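PDB 5J3U: protein Kinase A from Toxoplasma gondii, which binds cAMP through its regulatory domain and, as is typical of this family, probably inhibits the kinase catalytic subunit until the nucleotide binds. Local coordinates for the adenosine-3',5'-cyclic-monophosphate site. Residues are numbered along the deposited sequence; one frame, centred on the assembly and turned at random.

The adenosine-3',5'-cyclic-monophosphate site. Residues 171, 190, 192, 203, 206, 212-216, 223-225, 227, 261. With CMP (adenosine-3',5'-cyclic-monophosphate), chain B.
The second of two cyclic nucleotide-binding domains encloses cAMP (CMP) almost completely, hiding 433 of the ligand's 450 Å². Its phosphate-binding cassette runs through Gly213, Glu214, Leu215 and Ala216 to Arg223 and Ala224. Arg223, the cassette arginine, can be traced outward: CB and CG lie alongside ester oxygen O5' of CMP, the chain bends at chi2 (-57°), and Arg223 CD packs against CMP O5' at 3.3 Å. It then runs extended to the guanidinium, where Arg223 NH1 forms a salt bridge to phosphate oxygen O1P of CMP at 2.9 Å, with O1P in the guanidinium plane. The same NH1 donates to Gly213 O, which it approaches from above the carbonyl plane; this second bond ties the arginine tip to the cassette backbone. Ala216 N, in the first turn of helix 215-219, also donates to CMP O1P (3.0 Å), so two donors grip that oxygen, and the helix N-terminus may add favourable polarisation. The other phosphate oxygen, CMP O2P, takes the backbone N-H of Ala224 (N to O2P 2.8 Å).

The ribose 2'-hydroxyl is read by Glu214, whose CG sits between the two backbone branches (chi1 75°), the bent chain turning the carboxylate toward the ribose. Glu214 OE1 accepts from CMP O2' at 2.7 Å through its syn lone pair, while Gly213 N donates to O2'. Glu214 OE2, also by its syn lone pair, receives Tyr261 OH at 2.5 Å. This bond between two ligand-contacting side chains helps to fix the phenol tip, which also lies within hydrogen-bonding range of O2', whose one hydrogen could only be shared.

Tyr261 also lays one ring face over the adenine; the planes are inclined by about 30°, and Tyr261 CD1 meets CMP C5 at 3.4 Å. Leu215 CD1 and Ala224 CB touch the base near C2, while water molecules join N6 and N7 to Val203 O and N1 to Lys192 NZ.

Strands 187-192, 201-206 and 226-229 of the beta-barrel line the pocket, helix 215-219 caps the phosphate, and Tyr261, the C-terminal residue following 3-10 helix 258-260, forms the lid over the base.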
ATOM      1  N   VAL A 171      16.318  -2.073   5.662  1.00 12.65           N
ATOM      2  CA  VAL A 171      16.800  -3.028   4.684  1.00 12.62           C
ATOM      3  C   VAL A 171      18.157  -3.555   5.119  1.00 13.02           C
ATOM      4  O   VAL A 171      18.915  -2.872   5.849  1.00 12.61           O
ATOM      5  CB  VAL A 171      16.831  -2.516   3.229  1.00 13.74           C
ATOM      6  CG1 VAL A 171      15.466  -1.902   2.811  1.00 13.76           C
ATOM      7  CG2 VAL A 171      17.994  -1.585   2.976  1.00 13.98           C
ATOM      8  N   ALA A 190      22.786   4.554   6.274  1.00 12.79           N
ATOM      9  CA  ALA A 190      23.171   3.471   5.363  1.00 14.47           C
ATOM     10  C   ALA A 190      24.572   3.031   5.752  1.00 14.66           C
ATOM     11  O   ALA A 190      25.492   3.881   5.854  1.00 15.76           O
ATOM     12  CB  ALA A 190      23.175   3.960   3.947  1.00 13.59           C
ATOM     13  N   LYS A 192      27.508  -0.072   4.566  1.00 15.36           N
ATOM     14  CA  LYS A 192      27.807  -0.929   3.471  1.00 15.73           C
ATOM     15  C   LYS A 192      29.114  -1.662   3.699  1.00 16.33           C
ATOM     16  O   LYS A 192      30.124  -0.999   3.969  1.00 17.50           O
ATOM     17  CB  LYS A 192      27.928  -0.091   2.207  1.00 18.24           C
ATOM     18  CG  LYS A 192      28.239  -0.854   0.922  1.00 21.20           C
ATOM     19  CD  LYS A 192      28.054   0.044  -0.309  1.00 23.53           C
ATOM     20  CE  LYS A 192      28.196  -0.743  -1.597  1.00 29.66           C
ATOM     21  NZ  LYS A 192      28.680   0.127  -2.688  1.00 34.13           N
ATOM     22  N   VAL A 203      28.007   4.976   5.268  1.00 18.41           N
ATOM     23  CA  VAL A 203      28.173   5.609   3.974  1.00 17.71           C
ATOM     24  C   VAL A 203      27.173   6.746   3.680  1.00 18.65           C
ATOM     25  O   VAL A 203      27.354   7.484   2.698  1.00 20.30           O
ATOM     26  CB  VAL A 203      28.153   4.602   2.809  1.00 19.57           C
ATOM     27  CG1 VAL A 203      29.336   3.654   2.941  1.00 20.99           C
ATOM     28  CG2 VAL A 203      26.881   3.775   2.751  1.00 20.07           C
ATOM     29  N   TYR A 206      20.540   9.765   6.562  1.00 14.65           N
ATOM     30  CA  TYR A 206      19.279  10.222   5.941  1.00 13.14           C
ATOM     31  C   TYR A 206      18.529  11.080   6.923  1.00 12.21           C
ATOM     32  O   TYR A 206      18.562  10.841   8.105  1.00 13.05           O
ATOM     33  CB  TYR A 206      18.377   9.045   5.560  1.00 12.17           C
ATOM     34  CG  TYR A 206      18.938   8.262   4.422  1.00 12.05           C
ATOM     35  CD1 TYR A 206      19.110   8.826   3.179  1.00 13.22           C
ATOM     36  CD2 TYR A 206      19.402   6.961   4.614  1.00 13.90           C
ATOM     37  CE1 TYR A 206      19.654   8.124   2.135  1.00 14.01           C
ATOM     38  CE2 TYR A 206      19.894   6.216   3.536  1.00 13.18           C
ATOM     39  CZ  TYR A 206      20.038   6.791   2.331  1.00 13.23           C
ATOM     40  OH  TYR A 206      20.592   6.111   1.285  1.00 16.08           O
ATOM     41  N   PHE A 212      15.580   6.098  -0.241  1.00 10.86           N
ATOM     42  CA  PHE A 212      16.560   5.013  -0.372  1.00 10.74           C
ATOM     43  C   PHE A 212      15.831   3.753  -0.838  1.00 10.89           C
ATOM     44  O   PHE A 212      14.606   3.686  -0.787  1.00 10.69           O
ATOM     45  CB  PHE A 212      17.305   4.783   0.954  1.00 10.66           C
ATOM     46  CG  PHE A 212      16.434   4.429   2.120  1.00 10.14           C
ATOM     47  CD1 PHE A 212      16.075   3.091   2.368  1.00  9.94           C
ATOM     48  CD2 PHE A 212      15.949   5.398   2.993  1.00 10.74           C
ATOM     49  CE1 PHE A 212      15.332   2.716   3.461  1.00 10.41           C
ATOM     50  CE2 PHE A 212      15.161   5.021   4.098  1.00 10.28           C
ATOM     51  CZ  PHE A 212      14.833   3.701   4.334  1.00 10.24           C
ATOM     52  N   GLY A 213      16.596   2.723  -1.246  1.00 10.67           N
ATOM     53  CA  GLY A 213      16.013   1.465  -1.612  1.00 10.95           C
ATOM     54  C   GLY A 213      15.629   1.427  -3.074  1.00 11.44           C
ATOM     55  O   GLY A 213      14.895   0.528  -3.472  1.00 12.95           O
ATOM     56  N   GLU A 214      16.119   2.377  -3.883  1.00 11.65           N
ATOM     57  CA  GLU A 214      15.786   2.386  -5.299  1.00 12.45           C
ATOM     58  C   GLU A 214      16.656   1.418  -6.103  1.00 12.42           C
ATOM     59  O   GLU A 214      16.197   0.963  -7.137  1.00 14.43           O
ATOM     60  CB  GLU A 214      15.890   3.757  -5.951  1.00 12.75           C
ATOM     61  CG  GLU A 214      17.267   4.352  -6.262  1.00 12.36           C
ATOM     62  CD  GLU A 214      18.159   4.752  -5.086  1.00 13.65           C
ATOM     63  OE1 GLU A 214      17.892   4.414  -3.935  1.00 13.80           O
ATOM     64  OE2 GLU A 214      19.194   5.454  -5.304  1.00 14.61           O
ATOM     65  N   LEU A 215      17.882   1.168  -5.652  1.00 12.89           N
ATOM     66  CA  LEU A 215      18.827   0.425  -6.490  1.00 13.63           C
ATOM     67  C   LEU A 215      18.387  -1.002  -6.773  1.00 14.37           C
ATOM     68  O   LEU A 215      18.551  -1.464  -7.914  1.00 13.98           O
ATOM     69  CB  LEU A 215      20.264   0.450  -5.953  1.00 13.74           C
ATOM     70  CG  LEU A 215      20.915   1.809  -5.820  1.00 14.04           C
ATOM     71  CD1 LEU A 215      22.297   1.674  -5.209  1.00 15.43           C
ATOM     72  CD2 LEU A 215      20.955   2.564  -7.143  1.00 14.49           C
ATOM     73  N   ALA A 216      17.816  -1.699  -5.778  1.00 14.53           N
ATOM     74  CA  ALA A 216      17.358  -3.079  -6.008  1.00 14.82           C
ATOM     75  C   ALA A 216      16.238  -3.105  -7.048  1.00 15.96           C
ATOM     76  O   ALA A 216      16.131  -4.044  -7.821  1.00 15.66           O
ATOM     77  CB  ALA A 216      16.910  -3.755  -4.730  1.00 14.78           C
ATOM     78  N   ARG A 223      19.781  -5.895  -2.298  1.00 13.19           N
ATOM     79  CA  ARG A 223      20.094  -4.636  -1.608  1.00 12.39           C
ATOM     80  C   ARG A 223      21.602  -4.425  -1.523  1.00 14.25           C
ATOM     81  O   ARG A 223      22.346  -5.363  -1.110  1.00 13.19           O
ATOM     82  CB  ARG A 223      19.532  -4.689  -0.190  1.00 12.97           C
ATOM     83  CG  ARG A 223      18.012  -4.750  -0.022  1.00 12.30           C
ATOM     84  CD  ARG A 223      17.304  -3.562  -0.718  1.00 12.13           C
ATOM     85  NE  ARG A 223      15.904  -3.513  -0.310  1.00 11.71           N
ATOM     86  CZ  ARG A 223      15.015  -2.653  -0.803  1.00 10.80           C
ATOM     87  NH1 ARG A 223      15.380  -1.781  -1.720  1.00 10.62           N
ATOM     88  NH2 ARG A 223      13.760  -2.704  -0.370  1.00 11.49           N
ATOM     89  N   ALA A 224      22.052  -3.244  -1.875  1.00 14.28           N
ATOM     90  CA  ALA A 224      23.478  -2.884  -1.919  1.00 15.58           C
ATOM     91  C   ALA A 224      24.074  -2.345  -0.578  1.00 15.51           C
ATOM     92  O   ALA A 224      25.304  -2.155  -0.460  1.00 15.14           O
ATOM     93  CB  ALA A 224      23.757  -1.924  -3.070  1.00 15.64           C
ATOM     94  N   ALA A 225      23.221  -2.141   0.414  1.00 14.28           N
ATOM     95  CA  ALA A 225      23.618  -1.591   1.719  1.00 14.03           C
ATOM     96  C   ALA A 225      22.539  -1.909   2.741  1.00 13.41           C
ATOM     97  O   ALA A 225      21.416  -2.296   2.369  1.00 13.20           O
ATOM     98  CB  ALA A 225      23.837  -0.085   1.594  1.00 14.76           C
ATOM     99  N   VAL A 227      20.181  -0.230   5.594  1.00 11.73           N
ATOM    100  CA  VAL A 227      19.627   1.094   6.069  1.00 11.61           C
ATOM    101  C   VAL A 227      19.004   0.855   7.420  1.00 11.88           C
ATOM    102  O   VAL A 227      18.086   0.010   7.572  1.00 11.91           O
ATOM    103  CB  VAL A 227      18.693   1.795   5.058  1.00 10.89           C
ATOM    104  CG1 VAL A 227      18.252   3.161   5.635  1.00 11.38           C
ATOM    105  CG2 VAL A 227      19.361   1.930   3.689  1.00 11.86           C
ATOM    106  N   TYR A 261      26.675   7.663  -5.586  1.00 26.21           N
ATOM    107  CA  TYR A 261      26.975   6.802  -4.410  1.00 25.19           C
ATOM    108  C   TYR A 261      28.487   6.456  -4.190  1.00 29.18           C
ATOM    109  O   TYR A 261      29.179   6.186  -5.172  1.00 29.73           O
ATOM    110  CB  TYR A 261      26.191   5.510  -4.499  1.00 22.84           C
ATOM    111  CG  TYR A 261      24.685   5.712  -4.172  1.00 18.53           C
ATOM    112  CD1 TYR A 261      24.272   6.250  -2.968  1.00 18.96           C
ATOM    113  CD2 TYR A 261      23.718   5.327  -5.079  1.00 19.06           C
ATOM    114  CE1 TYR A 261      22.917   6.389  -2.654  1.00 17.38           C
ATOM    115  CE2 TYR A 261      22.378   5.489  -4.805  1.00 18.68           C
ATOM    116  CZ  TYR A 261      21.986   6.014  -3.600  1.00 17.31           C
ATOM    117  OH  TYR A 261      20.616   6.112  -3.355  1.00 17.88           O
TER
HETATM  118  P   CMP B 501      19.186  -0.561  -2.368  1.00 12.29           P
HETATM  119  O1P CMP B 501      17.864  -0.927  -2.907  1.00 11.94           O
HETATM  120  O2P CMP B 501      20.418  -1.284  -2.927  1.00 12.48           O
HETATM  121  O5' CMP B 501      19.134  -0.778  -0.783  1.00 12.14           O
HETATM  122  C5' CMP B 501      20.221  -0.233  -0.011  1.00 12.69           C
HETATM  123  C4' CMP B 501      20.147   1.275  -0.270  1.00 13.11           C
HETATM  124  O4' CMP B 501      21.166   2.062   0.366  1.00 13.22           O
HETATM  125  C3' CMP B 501      20.427   1.568  -1.731  1.00 13.19           C
HETATM  126  O3' CMP B 501      19.349   1.047  -2.521  1.00 13.44           O
HETATM  127  C2' CMP B 501      20.613   3.064  -1.747  1.00 13.14           C
HETATM  128  O2' CMP B 501      19.337   3.764  -1.705  1.00 10.79           O
HETATM  129  C1' CMP B 501      21.235   3.261  -0.368  1.00 13.29           C
HETATM  130  N9  CMP B 501      22.616   3.637  -0.434  1.00 13.83           N
HETATM  131  C8  CMP B 501      23.132   4.643   0.305  1.00 14.99           C
HETATM  132  N7  CMP B 501      24.496   4.749   0.078  1.00 15.82           N
HETATM  133  C5  CMP B 501      24.845   3.766  -0.780  1.00 15.55           C
HETATM  134  C6  CMP B 501      26.096   3.307  -1.453  1.00 17.78           C
HETATM  135  N6  CMP B 501      27.300   3.917  -1.222  1.00 16.87           N
HETATM  136  N1  CMP B 501      25.964   2.264  -2.286  1.00 17.26           N
HETATM  137  C2  CMP B 501      24.813   1.582  -2.541  1.00 17.32           C
HETATM  138  N3  CMP B 501      23.632   1.972  -1.961  1.00 14.54           N
HETATM  139  C4  CMP B 501      23.596   3.037  -1.126  1.00 15.59           C
HETATM  140  O   HOH W   1      26.723   6.749  -0.140  1.00 25.15           O
HETATM  141  O   HOH W   2      27.406   1.794  -4.678  1.00 38.37           O